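Local coordinates for OmpT protein (Vibrio cholerae serotype O1, PDB 6EHD), which probably acts as a general diffusion porin, a membrane beta-barrel that lets ions and small solutes cross the outer membrane, at residues Gln168-Ala173 with Asp191-Tyr196; Leu108-Leu113 with Thr213-Glu218; Arg282-Tyr287 with Gly320-Trp325. The protein carries 1 engineered substitution. One frame throughout, in Å; residues are numbered along the deposited sequence.

How the contacts relate
From the N terminus, the loop 108-113 comes first, and 213-218, about a hundred residues on, closes contact 2 against it. Contact 1 opens and closes within that span, pairing 168-173 with 191-196. Strands 184-205 and 208-221 follow each other and lie side by side, so contacts 1 and 2 touch, their centres about 12 Å apart, and both reach the same detergent molecule. Contact 3 comes later, joining 282-287 to the C-terminal 320-325 on the opposite side of the chain's centre, about 35 Å from contact 1 between centres. Contacts 1 and 3 join neighbouring wall strands; contact 2 ties an inner loop to the wall.

Contact 1. Residues Gln168-Ala173 with Asp191-Tyr196; sequences QNRDKA and DVTNSY. With C8E ((hydroxyethyloxy)tri(ethyloxy)octane), chain K.
Arg-170 and Thr-193 form a non-hydrogen-bonded pair between two antiparallel strands, and the arginine runs across its partner to reach Asp-191. Its CG stands anti to the backbone N (chi1 -172°), and the chain stays extended to NE. CB passes 3.9 Å from Thr-193 OG1; CG and then CD each come within 3.4 Å of that same Thr-193 OG1. At the tip the guanidinium grips the carboxylate side-on in a two-bond salt bridge: NE donates to Asp-191 OD1 at 2.8 Å and NH2 to Asp-191 OD2 at 2.7 Å. Both oxygens use their syn lone pairs, and the two planes are only 18° apart. Lys-172 CE lies 4.0 Å above the plane, over the middle of the Arg-170 guanidinium. On the side of the sheet that carries Arg-170 and Thr-193, Gln-168 CG packs on Thr-193 CG2 at 3.5 Å. The other side carries Asn-169 and Asn-194, whose side chains share a bridging water, OD1 of the first accepting from it and ND2 of the second donating to it. Asn-169 ND2 bonds to Gln-146 OE1, and Asn-194 ND2 also binds Arg-109 O of the inner loop. Strands 147-157 and 208-221 flank the pair, extending the barrel wall.

Contact 2. Residues Leu108-Leu113 with Thr213-Glu218; sequences LRYGTL and TYYNAE. With C8E ((hydroxyethyloxy)tri(ethyloxy)octane), chain K; C8E ((hydroxyethyloxy)tri(ethyloxy)octane), chain J.
Arg-109 and Tyr-215 meet backbone to ring, the centre of a contact built from packing. Arg-109 N stands 3.6 Å above the Tyr-215 ring plane, over its centre. The N-H of Arg-109 is aimed at the middle of that ring, an N-H...pi geometry, and this buried nitrogen has no other partner in the model.

Apolar contacts surround this point. Leu-108 crosses the tyrosine at about a right angle and brings CD2 to 3.9 Å from Tyr-215 CD2; the same Leu-108 CD2 also reaches Thr-213 CG2 at 3.8 Å. On the Tyr-215 CD1 side, Arg-109 CB rests 3.9 Å from Ala-217 CB. On the outer side of the strand, Asn-216 CB touches a detergent molecule, 3.7 Å from its C11.

The polar ends are bonded outside the two segments. Tyr-215 OH, with the ring carbon Tyr-110 CD1 lying 3.7 Å from it, pairs with Tyr-152 OH. Tyr-110 OH bonds to Asp-92, while Arg-109, bent at chi2 and chi3, forms a salt bridge to Glu-230 and donates to Gly-296 O.

The loop that links strands 80-84 and 121-128 and packs here on the inner side of strand 208-221 is consistent with the constriction loop of general porins, which folds into the channel and narrows it.

Contact 3. Residues Arg282-Tyr287 with Gly320-Trp325; sequences RVYAEY and GARYYW. Engineered in segment 320-325: Tyr-323 (natural residue Ile). With C8E ((hydroxyethyloxy)tri(ethyloxy)octane), chain G.
Tyr-284 and Arg-322 are brought together by torsions on both strands. In Tyr-284, chi1 36° puts CG between the backbone N and the carbonyl carbon, on the side of Gly-320, and the ring face then lies over the glycine; Arg-322 runs extended from CG to NE past the end of that ring. The place of a CB at Gly-320 is taken up by Tyr-284 CE2, and the ring rests on the bare backbone in a CH-pi contact, with Gly-320 CA 4.1 Å from the Tyr-284 centroid and 29° off the ring normal. Arg-322 NE donates to Tyr-284 OH at 3.0 Å, its partner tilted out of the guanidinium plane; Glu-20 also binds this hydroxyl. Arg-322 NH1 donates to Tyr-324 OH at 2.8 Å, in the guanidinium plane. It also donates to O18 of a detergent molecule.

Antiparallel backbone bonds underlie these groups, two at Arg-282 with Arg-322 and two at Tyr-284 with Gly-320. Strand 314-324 pairs on its other side with strand 9-24, and this is how a porin barrel closes: the last strand joins the first long one.

Arg-282 crosses obliquely to Tyr-324, whose OH sits 3.4 Å above the Arg-282 guanidinium plane, over its centre. Arg-282 NH1 is 4.4 Å from Arg-322 NH1, a nearness of like charges perhaps eased by that shared hydroxyl and by a weak, long ion pair of Arg-282 with Glu-274; Arg-282 NH1 itself bonds to Tyr-101 OH. On the opposite face of the strands, Val-283 CG1 meets Ala-321 CB at 3.7 Å. The C-terminal residue, Trp-325, like Asp-12 and Phe-13, is a calcium-binding residue of this protein, though no calcium is bound to this chain here.

Contact 1. Residues Gln168-Ala173 with Asp191-Tyr196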
loop_
_atom_site.group_PDB
_atom_site.type_symbol
_atom_site.label_atom_id
_atom_site.label_comp_id
_atom_site.label_asym_id
_atom_site.label_seq_id
_atom_site.Cartn_x
_atom_site.Cartn_y
_atom_site.Cartn_z
ATOM N N GLN A 168 -1.359 3.126 -14.926
ATOM C CA GLN A 168 -1.664 1.898 -15.616
ATOM C C GLN A 168 -0.667 0.800 -15.389
ATOM O O GLN A 168 0.546 1.059 -15.406
ATOM C CB GLN A 168 -1.818 2.216 -17.180
ATOM C CG GLN A 168 -2.462 1.030 -17.877
ATOM C CD GLN A 168 -2.781 1.377 -19.338
ATOM O OE1 GLN A 168 -3.923 1.828 -19.703
ATOM N NE2 GLN A 168 -1.763 1.304 -20.130
ATOM N N ASN A 169 -1.156 -0.420 -15.125
ATOM C CA ASN A 169 -0.340 -1.583 -14.743
ATOM C C ASN A 169 -0.840 -2.778 -15.604
ATOM O O ASN A 169 -2.038 -3.047 -15.638
ATOM C CB ASN A 169 -0.476 -1.869 -13.244
ATOM C CG ASN A 169 0.301 -3.067 -12.717
ATOM O OD1 ASN A 169 -0.186 -3.675 -11.755
ATOM N ND2 ASN A 169 1.570 -3.375 -13.235
ATOM N N ARG A 170 0.070 -3.404 -16.366
ATOM C CA ARG A 170 -0.310 -4.539 -17.282
ATOM C C ARG A 170 0.475 -5.769 -16.972
ATOM O O ARG A 170 1.699 -5.690 -16.825
ATOM C CB ARG A 170 -0.071 -4.170 -18.774
ATOM C CG ARG A 170 -0.638 -5.222 -19.753
ATOM C CD ARG A 170 -0.688 -4.684 -21.192
ATOM N NE ARG A 170 -1.001 -5.767 -22.141
ATOM C CZ ARG A 170 -0.924 -5.637 -23.471
ATOM N NH1 ARG A 170 -0.538 -4.482 -24.039
ATOM N NH2 ARG A 170 -1.237 -6.670 -24.246
ATOM N N ASP A 171 -0.208 -6.911 -16.869
ATOM C CA ASP A 171 0.446 -8.192 -16.684
ATOM C C ASP A 171 -0.057 -9.152 -17.809
ATOM O O ASP A 171 -1.239 -9.538 -17.828
ATOM C CB ASP A 171 0.133 -8.820 -15.351
ATOM C CG ASP A 171 0.993 -10.104 -15.087
ATOM O OD1 ASP A 171 1.190 -10.919 -15.999
ATOM O OD2 ASP A 171 1.496 -10.285 -13.983
ATOM N N LYS A 172 0.853 -9.533 -18.697
ATOM C CA LYS A 172 0.477 -10.304 -19.906
ATOM C C LYS A 172 0.196 -11.773 -19.627
ATOM O O LYS A 172 -0.357 -12.435 -20.482
ATOM C CB LYS A 172 1.559 -10.149 -20.987
ATOM C CG LYS A 172 1.527 -8.795 -21.674
ATOM C CD LYS A 172 2.798 -8.565 -22.492
ATOM C CE LYS A 172 2.754 -7.234 -23.192
ATOM N NZ LYS A 172 3.863 -7.086 -24.183
ATOM N N ALA A 173 0.526 -12.264 -18.437
ATOM C CA ALA A 173 0.213 -13.627 -18.044
ATOM C C ALA A 173 -0.201 -13.724 -16.595
ATOM O O ALA A 173 0.418 -14.417 -15.786
ATOM C CB ALA A 173 1.422 -14.531 -18.306
ATOM N N ASP A 191 -4.164 -11.834 -20.140
ATOM C CA ASP A 191 -3.479 -10.569 -20.358
ATOM C C ASP A 191 -4.416 -9.444 -19.829
ATOM O O ASP A 191 -5.415 -9.076 -20.470
ATOM C CB ASP A 191 -3.149 -10.430 -21.868
ATOM C CG ASP A 191 -2.359 -9.172 -22.226
ATOM O OD1 ASP A 191 -2.166 -8.214 -21.406
ATOM O OD2 ASP A 191 -1.950 -9.097 -23.411
ATOM N N VAL A 192 -4.089 -8.920 -18.626
ATOM C CA VAL A 192 -4.987 -7.976 -17.903
ATOM C C VAL A 192 -4.250 -6.642 -17.645
ATOM O O VAL A 192 -3.060 -6.641 -17.309
ATOM C CB VAL A 192 -5.560 -8.620 -16.630
ATOM C CG1 VAL A 192 -4.478 -9.183 -15.737
ATOM C CG2 VAL A 192 -6.449 -7.643 -15.835
ATOM N N THR A 193 -4.952 -5.557 -17.923
ATOM C CA THR A 193 -4.517 -4.166 -17.656
ATOM C C THR A 193 -5.428 -3.574 -16.545
ATOM O O THR A 193 -6.675 -3.735 -16.609
ATOM C CB THR A 193 -4.629 -3.303 -18.946
ATOM O OG1 THR A 193 -3.759 -3.855 -19.959
ATOM C CG2 THR A 193 -4.110 -1.902 -18.742
ATOM N N ASN A 194 -4.814 -2.914 -15.551
ATOM C CA ASN A 194 -5.557 -2.178 -14.483
ATOM C C ASN A 194 -5.203 -0.737 -14.674
ATOM O O ASN A 194 -4.018 -0.437 -14.617
ATOM C CB ASN A 194 -5.071 -2.696 -13.125
ATOM C CG ASN A 194 -5.862 -2.115 -11.938
ATOM O OD1 ASN A 194 -7.009 -1.727 -12.104
ATOM N ND2 ASN A 194 -5.224 -2.096 -10.712
ATOM N N SER A 195 -6.197 0.118 -15.017
ATOM C CA SER A 195 -6.069 1.533 -15.162
ATOM C C SER A 195 -6.833 2.240 -14.004
ATOM O O SER A 195 -7.977 1.973 -13.773
ATOM C CB SER A 195 -6.661 1.992 -16.523
ATOM O OG SER A 195 -5.979 1.256 -17.548
ATOM N N TYR A 196 -6.193 3.181 -13.312
ATOM C CA TYR A 196 -6.798 3.729 -12.086
ATOM C C TYR A 196 -6.512 5.235 -11.887
ATOM O O TYR A 196 -5.554 5.812 -12.400
ATOM C CB TYR A 196 -6.370 2.825 -10.835
ATOM C CG TYR A 196 -4.834 2.509 -10.845
ATOM C CD1 TYR A 196 -4.373 1.376 -11.539
ATOM C CD2 TYR A 196 -3.909 3.385 -10.278
ATOM C CE1 TYR A 196 -3.004 1.086 -11.647
ATOM C CE2 TYR A 196 -2.521 3.072 -10.347
ATOM C CZ TYR A 196 -2.080 1.931 -11.069
ATOM O OH TYR A 196 -0.720 1.613 -11.185
HETATM C C1 C8E K . -9.778 15.058 -14.292
HETATM C C2 C8E K . -9.299 14.177 -15.439
HETATM C C3 C8E K . -9.832 12.778 -15.295
HETATM C C4 C8E K . -8.837 11.797 -15.836
HETATM C C5 C8E K . -9.467 10.463 -15.904
HETATM C C6 C8E K . -8.493 9.409 -16.362
HETATM C C7 C8E K . -9.194 8.098 -16.122
HETATM C C8 C8E K . -8.424 6.857 -16.506
HETATM O O9 C8E K . -9.261 5.785 -16.041
HETATM C C10 C8E K . -8.958 5.277 -14.753
HETATM C C11 C8E K . -10.237 4.880 -14.021
HETATM O O12 C8E K . -10.996 4.012 -14.852
HETATM O O HOH W 1 -2.359 -3.199 -10.208
#

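Contact 2. Residues Leu108-Leu113 with Thr213-Glu218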
loop_
_atom_site.group_PDB
_atom_site.type_symbol
_atom_site.label_atom_id
_atom_site.label_comp_id
_atom_site.label_asym_id
_atom_site.label_seq_id
_atom_site.Cartn_x
_atom_site.Cartn_y
_atom_site.Cartn_z
ATOM N N LEU A 108 -8.742 1.181 -2.068
ATOM C CA LEU A 108 -7.581 1.708 -2.755
ATOM C C LEU A 108 -7.217 0.683 -3.812
ATOM O O LEU A 108 -7.004 -0.488 -3.483
ATOM C CB LEU A 108 -6.445 2.060 -1.774
ATOM C CG LEU A 108 -6.851 2.943 -0.594
ATOM C CD1 LEU A 108 -5.666 3.174 0.346
ATOM C CD2 LEU A 108 -7.459 4.335 -0.956
ATOM N N ARG A 109 -7.331 1.079 -5.096
ATOM C CA ARG A 109 -7.431 0.066 -6.160
ATOM C C ARG A 109 -6.177 -0.051 -7.085
ATOM O O ARG A 109 -6.259 -0.619 -8.168
ATOM C CB ARG A 109 -8.664 0.352 -7.032
ATOM C CG ARG A 109 -9.978 0.499 -6.280
ATOM C CD ARG A 109 -10.262 -0.616 -5.242
ATOM N NE ARG A 109 -10.214 -1.963 -5.866
ATOM C CZ ARG A 109 -9.638 -3.055 -5.368
ATOM N NH1 ARG A 109 -9.081 -3.076 -4.158
ATOM N NH2 ARG A 109 -9.647 -4.204 -6.092
ATOM N N TYR A 110 -5.038 0.502 -6.667
ATOM C CA TYR A 110 -3.808 0.525 -7.500
ATOM C C TYR A 110 -3.083 -0.879 -7.571
ATOM O O TYR A 110 -2.271 -1.084 -8.491
ATOM C CB TYR A 110 -2.779 1.549 -6.942
ATOM C CG TYR A 110 -2.332 1.315 -5.505
ATOM C CD1 TYR A 110 -3.066 1.837 -4.409
ATOM C CD2 TYR A 110 -1.228 0.509 -5.211
ATOM C CE1 TYR A 110 -2.696 1.538 -3.087
ATOM C CE2 TYR A 110 -0.859 0.206 -3.906
ATOM C CZ TYR A 110 -1.587 0.726 -2.836
ATOM O OH TYR A 110 -1.173 0.393 -1.552
ATOM N N GLY A 111 -3.300 -1.743 -6.556
ATOM C CA GLY A 111 -2.453 -2.882 -6.266
ATOM C C GLY A 111 -2.971 -4.216 -6.755
ATOM O O GLY A 111 -2.390 -5.278 -6.462
ATOM N N THR A 112 -4.082 -4.190 -7.444
ATOM C CA THR A 112 -4.811 -5.439 -7.805
ATOM C C THR A 112 -3.930 -6.486 -8.549
ATOM O O THR A 112 -4.029 -7.682 -8.226
ATOM C CB THR A 112 -6.055 -5.103 -8.642
ATOM O OG1 THR A 112 -6.722 -4.037 -7.974
ATOM C CG2 THR A 112 -7.016 -6.328 -8.833
ATOM N N LEU A 113 -3.084 -6.018 -9.461
ATOM C CA LEU A 113 -2.087 -6.813 -10.198
ATOM C C LEU A 113 -0.632 -6.811 -9.706
ATOM O O LEU A 113 0.065 -7.831 -9.856
ATOM C CB LEU A 113 -2.137 -6.443 -11.691
ATOM C CG LEU A 113 -3.491 -6.386 -12.412
ATOM C CD1 LEU A 113 -3.383 -5.974 -13.876
ATOM C CD2 LEU A 113 -4.278 -7.678 -12.311
ATOM N N THR A 213 -11.136 9.420 0.375
ATOM C CA THR A 213 -10.559 9.072 -0.924
ATOM C C THR A 213 -11.633 8.460 -1.863
ATOM O O THR A 213 -12.415 7.539 -1.459
ATOM C CB THR A 213 -9.405 8.029 -0.838
ATOM O OG1 THR A 213 -8.318 8.522 -0.027
ATOM C CG2 THR A 213 -8.931 7.570 -2.240
ATOM N N TYR A 214 -11.704 9.034 -3.092
ATOM C CA TYR A 214 -12.411 8.416 -4.183
ATOM C C TYR A 214 -11.433 7.658 -5.091
ATOM O O TYR A 214 -10.385 8.233 -5.498
ATOM C CB TYR A 214 -13.113 9.516 -5.001
ATOM C CG TYR A 214 -14.186 10.378 -4.370
ATOM C CD1 TYR A 214 -14.940 9.945 -3.264
ATOM C CD2 TYR A 214 -14.612 11.579 -5.002
ATOM C CE1 TYR A 214 -15.936 10.740 -2.672
ATOM C CE2 TYR A 214 -15.660 12.312 -4.470
ATOM C CZ TYR A 214 -16.392 11.854 -3.343
ATOM O OH TYR A 214 -17.479 12.583 -2.836
ATOM N N TYR A 215 -11.729 6.447 -5.517
ATOM C CA TYR A 215 -10.901 5.713 -6.476
ATOM C C TYR A 215 -11.843 5.123 -7.587
ATOM O O TYR A 215 -12.963 4.666 -7.317
ATOM C CB TYR A 215 -10.090 4.468 -5.806
ATOM C CG TYR A 215 -8.598 4.544 -5.866
ATOM C CD1 TYR A 215 -7.897 4.219 -7.074
ATOM C CD2 TYR A 215 -7.822 4.923 -4.765
ATOM C CE1 TYR A 215 -6.521 4.300 -7.164
ATOM C CE2 TYR A 215 -6.441 5.000 -4.824
ATOM C CZ TYR A 215 -5.762 4.742 -6.029
ATOM O OH TYR A 215 -4.369 4.844 -6.120
ATOM N N ASN A 216 -11.374 5.138 -8.812
ATOM C CA ASN A 216 -11.926 4.318 -9.894
ATOM C C ASN A 216 -10.816 3.400 -10.423
ATOM O O ASN A 216 -9.645 3.802 -10.525
ATOM C CB ASN A 216 -12.416 5.156 -11.100
ATOM C CG ASN A 216 -13.882 5.683 -10.957
ATOM O OD1 ASN A 216 -14.808 5.125 -10.245
ATOM N ND2 ASN A 216 -14.139 6.751 -11.706
ATOM N N ALA A 217 -11.228 2.215 -10.863
ATOM C CA ALA A 217 -10.330 1.381 -11.645
ATOM C C ALA A 217 -11.116 0.653 -12.750
ATOM O O ALA A 217 -12.326 0.432 -12.609
ATOM C CB ALA A 217 -9.589 0.351 -10.816
ATOM N N GLU A 218 -10.378 0.343 -13.816
ATOM C CA GLU A 218 -10.919 -0.479 -14.968
ATOM C C GLU A 218 -9.982 -1.595 -15.273
ATOM O O GLU A 218 -8.769 -1.362 -15.485
ATOM C CB GLU A 218 -11.118 0.382 -16.269
ATOM C CG GLU A 218 -11.734 -0.479 -17.439
ATOM C CD GLU A 218 -12.359 0.411 -18.510
ATOM O OE1 GLU A 218 -13.482 0.896 -18.257
ATOM O OE2 GLU A 218 -11.761 0.579 -19.591
HETATM C C1 C8E K . -9.778 15.058 -14.292
HETATM C C2 C8E K . -9.299 14.177 -15.439
HETATM C C3 C8E K . -9.832 12.778 -15.295
HETATM C C4 C8E K . -8.837 11.797 -15.836
HETATM C C5 C8E K . -9.467 10.463 -15.904
HETATM C C6 C8E K . -8.493 9.409 -16.362
HETATM C C7 C8E K . -9.194 8.098 -16.122
HETATM C C8 C8E K . -8.424 6.857 -16.506
HETATM O O9 C8E K . -9.261 5.785 -16.041
HETATM C C10 C8E K . -8.958 5.277 -14.753
HETATM C C11 C8E K . -10.237 4.880 -14.021
HETATM O O12 C8E K . -10.996 4.012 -14.852
HETATM C C1 C8E J . -10.587 17.135 -12.426
HETATM C C2 C8E J . -9.602 16.579 -11.430
HETATM C C3 C8E J . -9.495 17.525 -10.249
HETATM C C4 C8E J . -9.230 16.778 -8.962
HETATM C C5 C8E J . -8.460 17.628 -7.971
HETATM C C6 C8E J . -9.088 17.739 -6.611
HETATM C C7 C8E J . -10.560 18.132 -6.545
HETATM C C8 C8E J . -10.823 18.882 -5.217
HETATM O O9 C8E J . -10.445 18.036 -4.152
HETATM C C10 C8E J . -10.854 18.344 -2.824
HETATM C C11 C8E J . -10.556 17.058 -2.064
HETATM O O12 C8E J . -11.762 16.284 -1.958
HETATM C C13 C8E J . -11.562 14.957 -1.503
HETATM C C14 C8E J . -12.650 14.073 -2.054
HETATM O O15 C8E J . -13.942 14.235 -1.448
HETATM C C16 C8E J . -14.441 15.459 -1.012
HETATM C C17 C8E J . -15.964 15.366 -1.012
HETATM O O18 C8E J . -16.506 15.551 0.276
HETATM C C19 C8E J . -16.566 16.904 0.701
HETATM C C20 C8E J . -17.060 16.677 2.109
HETATM O O21 C8E J . -16.145 15.988 2.968
#

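Contact 3. Residues Arg282-Tyr287 with Gly320-Trp325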
loop_
_atom_site.group_PDB
_atom_site.type_symbol
_atom_site.label_atom_id
_atom_site.label_comp_id
_atom_site.label_asym_id
_atom_site.label_seq_id
_atom_site.Cartn_x
_atom_site.Cartn_y
_atom_site.Cartn_z
ATOM N N ARG A 282 5.289 0.145 20.401
ATOM C CA ARG A 282 3.840 0.363 20.451
ATOM C C ARG A 282 3.056 -0.906 20.308
ATOM O O ARG A 282 3.560 -1.904 19.864
ATOM C CB ARG A 282 3.435 1.301 19.302
ATOM C CG ARG A 282 3.527 0.707 17.930
ATOM C CD ARG A 282 3.100 1.711 16.802
ATOM N NE ARG A 282 4.022 2.840 16.678
ATOM C CZ ARG A 282 3.968 3.709 15.633
ATOM N NH1 ARG A 282 3.014 3.593 14.673
ATOM N NH2 ARG A 282 4.892 4.686 15.526
ATOM N N VAL A 283 1.772 -0.822 20.709
ATOM C CA VAL A 283 0.817 -1.932 20.593
ATOM C C VAL A 283 -0.515 -1.387 20.021
ATOM O O VAL A 283 -0.773 -0.185 20.039
ATOM C CB VAL A 283 0.518 -2.646 21.959
ATOM C CG1 VAL A 283 1.847 -3.292 22.466
ATOM C CG2 VAL A 283 -0.042 -1.699 22.962
ATOM N N TYR A 284 -1.293 -2.314 19.521
ATOM C CA TYR A 284 -2.584 -1.928 18.923
ATOM C C TYR A 284 -3.585 -3.110 18.910
ATOM O O TYR A 284 -3.193 -4.300 18.884
ATOM C CB TYR A 284 -2.353 -1.440 17.441
ATOM C CG TYR A 284 -1.280 -2.152 16.666
ATOM C CD1 TYR A 284 0.051 -1.770 16.756
ATOM C CD2 TYR A 284 -1.560 -3.248 15.911
ATOM C CE1 TYR A 284 1.073 -2.451 16.119
ATOM C CE2 TYR A 284 -0.542 -3.918 15.196
ATOM C CZ TYR A 284 0.803 -3.549 15.355
ATOM O OH TYR A 284 1.789 -4.249 14.636
ATOM N N ALA A 285 -4.892 -2.766 18.866
ATOM C CA ALA A 285 -5.933 -3.754 18.780
ATOM C C ALA A 285 -7.062 -3.210 17.859
ATOM O O ALA A 285 -7.406 -2.001 17.982
ATOM C CB ALA A 285 -6.524 -3.993 20.182
ATOM N N GLU A 286 -7.603 -4.100 17.041
ATOM C CA GLU A 286 -8.561 -3.685 16.044
ATOM C C GLU A 286 -9.668 -4.693 15.820
ATOM O O GLU A 286 -9.450 -5.907 15.778
ATOM C CB GLU A 286 -7.736 -3.492 14.677
ATOM C CG GLU A 286 -8.502 -2.844 13.523
ATOM C CD GLU A 286 -7.504 -2.576 12.328
ATOM O OE1 GLU A 286 -6.487 -1.845 12.629
ATOM O OE2 GLU A 286 -7.765 -3.074 11.215
ATOM N N TYR A 287 -10.863 -4.156 15.546
ATOM C CA TYR A 287 -12.005 -4.972 15.047
ATOM C C TYR A 287 -12.321 -4.566 13.594
ATOM O O TYR A 287 -12.363 -3.353 13.275
ATOM C CB TYR A 287 -13.206 -4.614 15.918
ATOM C CG TYR A 287 -14.554 -5.107 15.383
ATOM C CD1 TYR A 287 -14.792 -6.467 15.174
ATOM C CD2 TYR A 287 -15.556 -4.198 14.962
ATOM C CE1 TYR A 287 -16.052 -6.926 14.658
ATOM C CE2 TYR A 287 -16.781 -4.648 14.407
ATOM C CZ TYR A 287 -17.030 -6.018 14.288
ATOM O OH TYR A 287 -18.287 -6.458 13.791
ATOM N N GLY A 320 -1.507 -6.541 18.039
ATOM C CA GLY A 320 -0.041 -6.559 17.636
ATOM C C GLY A 320 0.820 -5.746 18.466
ATOM O O GLY A 320 0.349 -4.862 19.175
ATOM N N ALA A 321 2.141 -6.009 18.389
ATOM C CA ALA A 321 3.109 -5.197 19.089
ATOM C C ALA A 321 4.372 -5.125 18.175
ATOM O O ALA A 321 4.671 -6.062 17.367
ATOM C CB ALA A 321 3.597 -5.881 20.406
ATOM N N ARG A 322 4.998 -3.984 18.260
ATOM C CA ARG A 322 6.206 -3.661 17.441
ATOM C C ARG A 322 7.338 -3.114 18.296
ATOM O O ARG A 322 7.147 -2.308 19.298
ATOM C CB ARG A 322 5.855 -2.520 16.412
ATOM C CG ARG A 322 4.905 -2.950 15.361
ATOM C CD ARG A 322 4.540 -1.755 14.459
ATOM N NE ARG A 322 3.523 -2.149 13.500
ATOM C CZ ARG A 322 3.133 -1.332 12.512
ATOM N NH1 ARG A 322 3.689 -0.103 12.404
ATOM N NH2 ARG A 322 2.147 -1.721 11.730
ATOM N N TYR A 323 8.562 -3.502 17.860
ATOM C CA TYR A 323 9.794 -2.880 18.372
ATOM C C TYR A 323 10.542 -2.197 17.185
ATOM O O TYR A 323 10.732 -2.890 16.192
ATOM C CB TYR A 323 10.721 -3.966 18.987
ATOM C CG TYR A 323 12.075 -3.355 19.491
ATOM C CD1 TYR A 323 12.198 -2.621 20.678
ATOM C CD2 TYR A 323 13.219 -3.465 18.676
ATOM C CE1 TYR A 323 13.402 -2.062 21.088
ATOM C CE2 TYR A 323 14.427 -2.894 19.096
ATOM C CZ TYR A 323 14.525 -2.220 20.266
ATOM O OH TYR A 323 15.733 -1.655 20.686
ATOM N N TYR A 324 10.926 -0.931 17.352
ATOM C CA TYR A 324 11.636 -0.188 16.260
ATOM C C TYR A 324 13.078 0.114 16.695
ATOM O O TYR A 324 13.300 0.507 17.808
ATOM C CB TYR A 324 11.004 1.167 16.036
ATOM C CG TYR A 324 9.549 1.161 15.438
ATOM C CD1 TYR A 324 8.415 0.933 16.236
ATOM C CD2 TYR A 324 9.319 1.580 14.107
ATOM C CE1 TYR A 324 7.128 0.985 15.665
ATOM C CE2 TYR A 324 8.044 1.679 13.560
ATOM C CZ TYR A 324 6.941 1.381 14.328
ATOM O OH TYR A 324 5.660 1.459 13.716
ATOM N N TRP A 325 14.009 0.117 15.732
ATOM C CA TRP A 325 15.328 0.757 15.945
ATOM C C TRP A 325 15.727 1.564 14.673
ATOM O O TRP A 325 15.118 1.329 13.598
ATOM C CB TRP A 325 16.382 -0.298 16.318
ATOM C CG TRP A 325 16.805 -1.318 15.265
ATOM C CD1 TRP A 325 17.953 -1.176 14.421
ATOM C CD2 TRP A 325 16.160 -2.499 14.830
ATOM N NE1 TRP A 325 18.037 -2.206 13.582
ATOM C CE2 TRP A 325 16.977 -3.057 13.783
ATOM C CE3 TRP A 325 14.990 -3.220 15.246
ATOM C CZ2 TRP A 325 16.674 -4.282 13.154
ATOM C CZ3 TRP A 325 14.688 -4.435 14.591
ATOM C CH2 TRP A 325 15.509 -4.949 13.551
ATOM O OXT TRP A 325 16.672 2.395 14.745
HETATM C C11 C8E G . -1.990 5.867 10.690
HETATM O O12 C8E G . -1.354 4.609 11.046
HETATM C C13 C8E G . -1.651 3.576 10.070
HETATM C C14 C8E G . -0.831 2.319 10.311
HETATM O O15 C8E G . 0.530 2.714 10.018
HETATM C C16 C8E G . 1.585 2.073 10.680
HETATM C C17 C8E G . 1.754 0.884 9.852
HETATM O O18 C8E G . 3.092 0.674 9.415
HETATM C C19 C8E G . 3.541 -0.514 8.739
HETATM C C20 C8E G . 3.919 -1.033 7.299
HETATM O O21 C8E G . 4.053 -2.528 7.015
#